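Local coordinates for protein diaminopropionate ammonia-lyase (Escherichia coli, PDB 4D9I) that uses pyridoxal 5'-phosphate to catalyse the alpha,beta-elimination of both L- and D-alpha,beta-diaminopropionate, forming pyruvate and ammonia, at residues Ile8-Asn13 with Met360-Leu365; Ile257-Pro260 with Asp264-Tyr267; Val227-Gln230 with Met236-Gly239. One frame throughout, in Å; residues are numbered along the deposited sequence.

Interaction 1 of 3, residues Ile8-Asn13 with Met360-Leu365; sequences IDIADN and MEKLAL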
loop_
_atom_site.group_PDB
_atom_site.type_symbol
_atom_site.label_atom_id
_atom_site.label_comp_id
_atom_site.label_asym_id
_atom_site.label_seq_id
_atom_site.Cartn_x
_atom_site.Cartn_y
_atom_site.Cartn_z
ATOM N N ILE B 8 -7.594 -18.910 11.901
ATOM C CA ILE B 8 -6.425 -19.654 11.406
ATOM C C ILE B 8 -6.363 -21.010 12.097
ATOM O O ILE B 8 -5.801 -21.129 13.195
ATOM C CB ILE B 8 -5.076 -18.962 11.700
ATOM C CG1 ILE B 8 -5.043 -17.511 11.231
ATOM C CG2 ILE B 8 -3.934 -19.737 11.041
ATOM C CD1 ILE B 8 -4.045 -16.691 12.027
ATOM N N ASP B 9 -6.939 -22.028 11.477
ATOM C CA ASP B 9 -6.889 -23.365 12.048
ATOM C C ASP B 9 -5.634 -24.063 11.556
ATOM O O ASP B 9 -5.392 -24.122 10.345
ATOM C CB ASP B 9 -8.138 -24.162 11.664
ATOM C CG ASP B 9 -9.401 -23.635 12.343
ATOM O OD1 ASP B 9 -9.306 -23.076 13.444
ATOM O OD2 ASP B 9 -10.499 -23.795 11.776
ATOM N N ILE B 10 -4.837 -24.556 12.504
ATOM C CA ILE B 10 -3.590 -25.264 12.211
ATOM C C ILE B 10 -3.729 -26.711 12.613
ATOM O O ILE B 10 -4.064 -27.005 13.771
ATOM C CB ILE B 10 -2.386 -24.680 12.986
ATOM C CG1 ILE B 10 -2.222 -23.187 12.702
ATOM C CG2 ILE B 10 -1.114 -25.447 12.634
ATOM C CD1 ILE B 10 -1.558 -22.414 13.829
ATOM N N ALA B 11 -3.479 -27.616 11.665
ATOM C CA ALA B 11 -3.481 -29.043 11.957
ATOM C C ALA B 11 -2.121 -29.627 11.617
ATOM O O ALA B 11 -1.644 -29.486 10.483
ATOM C CB ALA B 11 -4.581 -29.751 11.181
ATOM N N ASP B 12 -1.498 -30.243 12.622
ATOM C CA ASP B 12 -0.282 -31.047 12.434
ATOM C C ASP B 12 -0.564 -32.213 11.509
ATOM O O ASP B 12 -1.567 -32.896 11.685
ATOM C CB ASP B 12 0.187 -31.640 13.764
ATOM C CG ASP B 12 0.728 -30.607 14.705
ATOM O OD1 ASP B 12 1.333 -29.613 14.265
ATOM O OD2 ASP B 12 0.543 -30.790 15.912
ATOM N N ASN B 13 0.322 -32.453 10.546
ATOM C CA ASN B 13 0.164 -33.590 9.622
ATOM C C ASN B 13 0.495 -34.903 10.322
ATOM O O ASN B 13 1.660 -35.270 10.451
ATOM C CB ASN B 13 1.015 -33.394 8.353
ATOM C CG ASN B 13 0.926 -34.573 7.367
ATOM O OD1 ASN B 13 1.754 -34.676 6.450
ATOM N ND2 ASN B 13 -0.079 -35.433 7.525
ATOM N N MET B 360 2.484 -18.778 17.290
ATOM C CA MET B 360 3.902 -18.806 16.917
ATOM C C MET B 360 4.568 -20.084 17.393
ATOM O O MET B 360 5.329 -20.695 16.649
ATOM C CB MET B 360 4.640 -17.586 17.460
ATOM C CG MET B 360 4.300 -16.331 16.676
ATOM S SD MET B 360 5.210 -14.882 17.241
ATOM C CE MET B 360 6.717 -15.025 16.282
ATOM N N GLU B 361 4.259 -20.488 18.622
ATOM C CA GLU B 361 4.773 -21.739 19.171
ATOM C C GLU B 361 4.322 -22.947 18.362
ATOM O O GLU B 361 5.130 -23.811 18.057
ATOM C CB GLU B 361 4.347 -21.907 20.620
ATOM C CG GLU B 361 5.076 -20.979 21.567
ATOM C CD GLU B 361 4.686 -21.184 23.022
ATOM O OE1 GLU B 361 4.297 -22.311 23.412
ATOM O OE2 GLU B 361 4.780 -20.203 23.778
ATOM N N LYS B 362 3.031 -22.995 18.026
ATOM C CA LYS B 362 2.461 -24.061 17.206
ATOM C C LYS B 362 3.189 -24.126 15.872
ATOM O O LYS B 362 3.570 -25.207 15.420
ATOM C CB LYS B 362 0.949 -23.848 17.000
ATOM C CG LYS B 362 0.227 -24.911 16.174
ATOM C CD LYS B 362 0.186 -26.259 16.889
ATOM C CE LYS B 362 -0.930 -27.149 16.354
ATOM N NZ LYS B 362 -0.839 -28.532 16.906
ATOM N N LEU B 363 3.409 -22.966 15.262
ATOM C CA LEU B 363 4.049 -22.888 13.952
ATOM C C LEU B 363 5.571 -22.936 14.022
ATOM O O LEU B 363 6.226 -22.952 12.987
ATOM C CB LEU B 363 3.578 -21.638 13.172
ATOM C CG LEU B 363 2.071 -21.534 12.910
ATOM C CD1 LEU B 363 1.667 -20.110 12.529
ATOM C CD2 LEU B 363 1.580 -22.550 11.877
ATOM N N ALA B 364 6.121 -22.991 15.241
ATOM C CA ALA B 364 7.573 -22.981 15.467
ATOM C C ALA B 364 8.246 -21.741 14.866
ATOM O O ALA B 364 9.411 -21.771 14.465
ATOM C CB ALA B 364 8.224 -24.275 14.967
ATOM N N LEU B 365 7.499 -20.648 14.809
ATOM C CA LEU B 365 8.085 -19.355 14.475
ATOM C C LEU B 365 8.709 -18.696 15.705
ATOM O O LEU B 365 8.071 -18.568 16.752
ATOM C CB LEU B 365 7.037 -18.435 13.854
ATOM C CG LEU B 365 6.397 -19.035 12.589
ATOM C CD1 LEU B 365 5.156 -18.234 12.223
ATOM C CD2 LEU B 365 7.384 -19.070 11.433
HETATM O O HOH W 1 -2.609 -30.512 15.570
#

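Interaction 2 of 3, residues Ile257-Pro260 with Asp264-Tyr267; sequences IVEP and DCIY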
loop_
_atom_site.group_PDB
_atom_site.type_symbol
_atom_site.label_atom_id
_atom_site.label_comp_id
_atom_site.label_asym_id
_atom_site.label_seq_id
_atom_site.Cartn_x
_atom_site.Cartn_y
_atom_site.Cartn_z
ATOM N N ILE B 257 1.034 -25.690 4.621
ATOM C CA ILE B 257 0.123 -25.605 3.473
ATOM C C ILE B 257 -1.054 -24.723 3.880
ATOM O O ILE B 257 -1.627 -24.893 4.972
ATOM C CB ILE B 257 -0.376 -27.010 3.083
ATOM C CG1 ILE B 257 0.791 -28.016 3.065
ATOM C CG2 ILE B 257 -1.119 -26.984 1.746
ATOM C CD1 ILE B 257 1.986 -27.616 2.208
ATOM N N VAL B 258 -1.384 -23.759 3.023
ATOM C CA VAL B 258 -2.394 -22.778 3.341
ATOM C C VAL B 258 -3.587 -22.824 2.380
ATOM O O VAL B 258 -3.425 -22.707 1.163
ATOM C CB VAL B 258 -1.767 -21.358 3.344
ATOM C CG1 VAL B 258 -2.809 -20.328 3.747
ATOM C CG2 VAL B 258 -0.586 -21.333 4.297
ATOM N N GLU B 259 -4.781 -22.955 2.942
ATOM C CA GLU B 259 -6.008 -22.971 2.164
ATOM C C GLU B 259 -7.111 -22.110 2.771
ATOM O O GLU B 259 -7.234 -22.021 3.984
ATOM C CB GLU B 259 -6.544 -24.404 2.011
ATOM C CG GLU B 259 -5.668 -25.319 1.194
ATOM C CD GLU B 259 -6.236 -26.717 1.140
ATOM O OE1 GLU B 259 -6.392 -27.337 2.217
ATOM O OE2 GLU B 259 -6.550 -27.179 0.030
ATOM N N PRO B 260 -7.918 -21.472 1.916
ATOM C CA PRO B 260 -9.173 -20.857 2.365
ATOM C C PRO B 260 -10.148 -21.953 2.810
ATOM O O PRO B 260 -10.197 -23.042 2.198
ATOM C CB PRO B 260 -9.711 -20.136 1.120
ATOM C CG PRO B 260 -8.860 -20.552 -0.032
ATOM C CD PRO B 260 -7.700 -21.374 0.456
ATOM N N ASP B 264 -10.863 -25.906 1.556
ATOM C CA ASP B 264 -9.666 -26.479 2.163
ATOM C C ASP B 264 -9.598 -28.001 1.976
ATOM O O ASP B 264 -9.620 -28.753 2.949
ATOM C CB ASP B 264 -9.576 -26.084 3.640
ATOM C CG ASP B 264 -10.817 -26.463 4.431
ATOM O OD1 ASP B 264 -11.828 -26.903 3.836
ATOM O OD2 ASP B 264 -10.776 -26.329 5.666
ATOM N N CYS B 265 -9.507 -28.439 0.720
ATOM C CA CYS B 265 -9.496 -29.869 0.391
ATOM C C CYS B 265 -8.269 -30.615 0.913
ATOM O O CYS B 265 -8.382 -31.768 1.345
ATOM C CB CYS B 265 -9.630 -30.085 -1.112
ATOM S SG CYS B 265 -8.179 -29.525 -2.040
ATOM N N ILE B 266 -7.100 -29.970 0.872
ATOM C CA ILE B 266 -5.897 -30.613 1.420
ATOM C C ILE B 266 -6.000 -30.705 2.953
ATOM O O ILE B 266 -5.696 -31.740 3.550
ATOM C CB ILE B 266 -4.589 -29.953 0.928
ATOM C CG1 ILE B 266 -4.317 -30.352 -0.523
ATOM C CG2 ILE B 266 -3.398 -30.408 1.750
ATOM C CD1 ILE B 266 -4.448 -29.219 -1.500
ATOM N N TYR B 267 -6.465 -29.627 3.577
ATOM C CA TYR B 267 -6.611 -29.585 5.020
ATOM C C TYR B 267 -7.534 -30.717 5.466
ATOM O O TYR B 267 -7.176 -31.492 6.342
ATOM C CB TYR B 267 -7.170 -28.234 5.457
ATOM C CG TYR B 267 -7.379 -28.085 6.947
ATOM C CD1 TYR B 267 -6.368 -27.565 7.767
ATOM C CD2 TYR B 267 -8.593 -28.429 7.539
ATOM C CE1 TYR B 267 -6.556 -27.409 9.132
ATOM C CE2 TYR B 267 -8.793 -28.285 8.909
ATOM C CZ TYR B 267 -7.773 -27.774 9.696
ATOM O OH TYR B 267 -7.969 -27.623 11.042
#

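Interaction 3 of 3, residues Val227-Gln230 with Met236-Gly239; sequences VLLQ and MAGG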
loop_
_atom_site.group_PDB
_atom_site.type_symbol
_atom_site.label_atom_id
_atom_site.label_comp_id
_atom_site.label_asym_id
_atom_site.label_seq_id
_atom_site.Cartn_x
_atom_site.Cartn_y
_atom_site.Cartn_z
ATOM N N VAL B 227 8.552 -22.933 5.115
ATOM C CA VAL B 227 7.939 -22.502 3.858
ATOM C C VAL B 227 6.409 -22.554 3.979
ATOM O O VAL B 227 5.840 -23.526 4.510
ATOM C CB VAL B 227 8.474 -23.278 2.625
ATOM C CG1 VAL B 227 8.160 -24.773 2.705
ATOM C CG2 VAL B 227 7.944 -22.675 1.322
ATOM N N LEU B 228 5.765 -21.468 3.553
ATOM C CA LEU B 228 4.324 -21.422 3.458
ATOM C C LEU B 228 3.946 -21.579 2.000
ATOM O O LEU B 228 4.443 -20.850 1.130
ATOM C CB LEU B 228 3.749 -20.131 4.059
ATOM C CG LEU B 228 3.526 -20.250 5.587
ATOM C CD1 LEU B 228 4.849 -20.150 6.338
ATOM C CD2 LEU B 228 2.549 -19.202 6.123
ATOM N N LEU B 229 3.074 -22.539 1.735
ATOM C CA LEU B 229 2.673 -22.834 0.380
ATOM C C LEU B 229 1.148 -22.841 0.290
ATOM O O LEU B 229 0.486 -23.711 0.868
ATOM C CB LEU B 229 3.271 -24.198 -0.057
ATOM C CG LEU B 229 4.806 -24.294 -0.170
ATOM C CD1 LEU B 229 5.256 -25.750 -0.368
ATOM C CD2 LEU B 229 5.317 -23.414 -1.311
ATOM N N GLN B 230 0.592 -21.884 -0.442
ATOM C CA GLN B 230 -0.848 -21.855 -0.685
ATOM C C GLN B 230 -1.227 -22.981 -1.642
ATOM O O GLN B 230 -0.463 -23.301 -2.549
ATOM C CB GLN B 230 -1.322 -20.492 -1.223
ATOM C CG GLN B 230 -0.684 -20.007 -2.526
ATOM C CD GLN B 230 0.589 -19.203 -2.276
ATOM O OE1 GLN B 230 1.611 -19.763 -1.906
ATOM N NE2 GLN B 230 0.521 -17.895 -2.470
ATOM N N MET B 236 1.126 -26.831 -7.345
ATOM C CA MET B 236 2.251 -25.983 -6.964
ATOM C C MET B 236 2.917 -26.483 -5.678
ATOM O O MET B 236 4.125 -26.730 -5.673
ATOM C CB MET B 236 1.859 -24.503 -6.822
ATOM C CG MET B 236 3.062 -23.575 -6.578
ATOM S SD MET B 236 3.701 -23.504 -4.881
ATOM C CE MET B 236 2.462 -22.500 -4.080
ATOM N N ALA B 237 2.145 -26.617 -4.595
ATOM C CA ALA B 237 2.724 -27.059 -3.305
ATOM C C ALA B 237 3.448 -28.389 -3.468
ATOM O O ALA B 237 4.563 -28.557 -2.981
ATOM C CB ALA B 237 1.653 -27.151 -2.207
ATOM N N GLY B 238 2.838 -29.335 -4.175
ATOM C CA GLY B 238 3.462 -30.656 -4.347
ATOM C C GLY B 238 4.806 -30.542 -5.061
ATOM O O GLY B 238 5.826 -31.026 -4.577
ATOM N N GLY B 239 4.794 -29.857 -6.209
ATOM C CA GLY B 239 5.992 -29.684 -7.033
ATOM C C GLY B 239 7.103 -28.958 -6.291
ATOM O O GLY B 239 8.266 -29.388 -6.299
HETATM O O HOH W 2 -0.213 -25.440 -4.325
#

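Interaction 1 of 3, residues Ile8-Asn13 with Met360-Leu365
Lys362, on the last turn of helix 356-363, reaches across Ile10 of strand 8-12 to grip Asp12 two residues further along. Its CB points toward the strand, and with CG turned opposite the backbone N (chi1 -179°) the chain sets out over Ile10, where CG lies 3.8 Å from Ile10 CG2 and nearly as close to Ile10 CD1. A bend at the next bond (chi2 67°) then directs CD, CE and NZ along the strand, so that the lysine runs one way and the isoleucine side chain the other. CE comes up beside the Asp12 carboxylate, 3.9 Å from Asp12 OD1, and NZ closes a salt bridge with Asp12 OD2 at 2.8 Å. The ammonium approaches from above the carboxylate plane, 53° out of it. Lys362 NZ also donates to a water at 3.0 Å, and this water accepts a longer bond from Asp12 N, tying the lysine to the strand backbone as well. Asp12 OD1 is held separately by the side-chain amide of Gln308 on the neighbouring strand 308-312, the same amide nitrogen that bonds Lys362 O.

Beneath the lysine, Ile10 turns its CD1 toward Leu363, meeting Leu363 CD2 at 3.7 Å. Leu363 continues inward onto Val350 of helix 338-352, linking the edge strand to two helices. A Schellman motif follows: Ala364 takes a positive phi, and Leu365 N bonds Met360 O at 2.8 Å. Together these contacts fasten the N-terminal strand, outermost in its sheet within the chain, to a helix far along the sequence. With Lys362 CG packed on Ile10, the exposed ion pair is probably weakened by solvent, while the Ile10-Leu363 patch supplies the packing toward the interior.

Interaction 2 of 3, residues Ile257-Pro260 with Asp264-Tyr267
Glu259, near the end of strand 254-260, takes hold of the first turn of helix 265-272 with both carboxylate oxygens, so that its side chain accepts two backbone amides of that turn from the preceding strand. The strand belongs to the larger sheet of the fold-type II PLP enzyme, and a short turn leads from it into the helix. OE1 of Glu259 accepts from Tyr267 N at 2.7 Å, the donor arriving nearly along the C-O axis. Glu259 OE2 offers its syn lone pair to Ile266 N at 3.0 Å, with an almost straight N-H...O angle of 165°. Two bonds to successive amides fix the rotation of the buried carboxylate, and the positive end of the helix dipole would be expected to favour its charged form.

The Asp264 side chain, although at the N-cap position, makes no capping bond; its carboxylate turns instead to Ser311 OG and to a salt bridge with Arg268. Apolar atoms close around the polar core. Ile266 lays its CD1 3.3 Å from Glu259 OE2 and sends CG2 toward Ile257, the two isoleucines crossing at about a right angle. Phe309 and Leu302 pack against both of them. Cys265, disulfide-bonded to Cys291, also comes close: a chi1 of 68° tucks SG back over its own backbone, and Cys265 SG lies 3.5 Å from Glu259 OE2.

Interaction 3 of 3, residues Val227-Gln230 with Met236-Gly239
The CA atoms of Leu229 and Ala237 come nearest across the contact, 5.6 Å apart, where strand 226-230 turns through a short glycine-containing loop into helix 235-248. This is the first half of a beta-alpha-beta unit completed by strand 254-260, and the cofactor phosphate lies at the N-terminal end of the helix: Met236 N bonds a phosphate oxygen of the pyridoxal-phosphate-modified lysine at position 77. Leu229 points toward the helix and divides its atoms between two residues. Its CB faces Ala237 CB at 4.0 Å, CD1 lies over the Ala237 backbone near CA and O, and CD2 reaches the sulfur of Met236, with 3.9 Å between Leu229 CD2 and Met236 SD. An alanine in place of Leu229 would remove both methyl branches, and would probably leave Met236 SD without the methyl that packs on it and open a gap beside the Ala237 backbone.

Bends at chi2 and chi3 (-80° and -75°) fold the end of Met236 back to the strand, so that CE sits 3.4 Å from Gln230 O and also close to the side-chain OE1 of Gln230. The amide nitrogen of that glutamine is engaged by the carbonyls of Ser339 and Ile374. No direct hydrogen bond joins 227-230 to 236-239; a water bridges them, donating to Gln230 O at 2.8 Å and accepting from Ala237 N at 2.6 Å.

How the interactions relate
All three contacts set a helix against the same mixed sheet, at different depths. Interaction 3 is nearest the centre of the chain and fully buried, joined by apolar packing and one water. Interaction 2, also buried, relies on a carboxylate bonded to helix amides. Partly exposed interaction 1, at the sheet margin, is the one with a salt bridge across it, and it closes a long loop of chain that encloses the other two. Strands 226-230 and 254-260 are neighbours, so interactions 2 and 3 share a border, with Val258 N 2.9 Å from Leu229 O, a probable hydrogen bond. Tyr267 of interaction 2 packs on Asp9 and Ala11 of interaction 1.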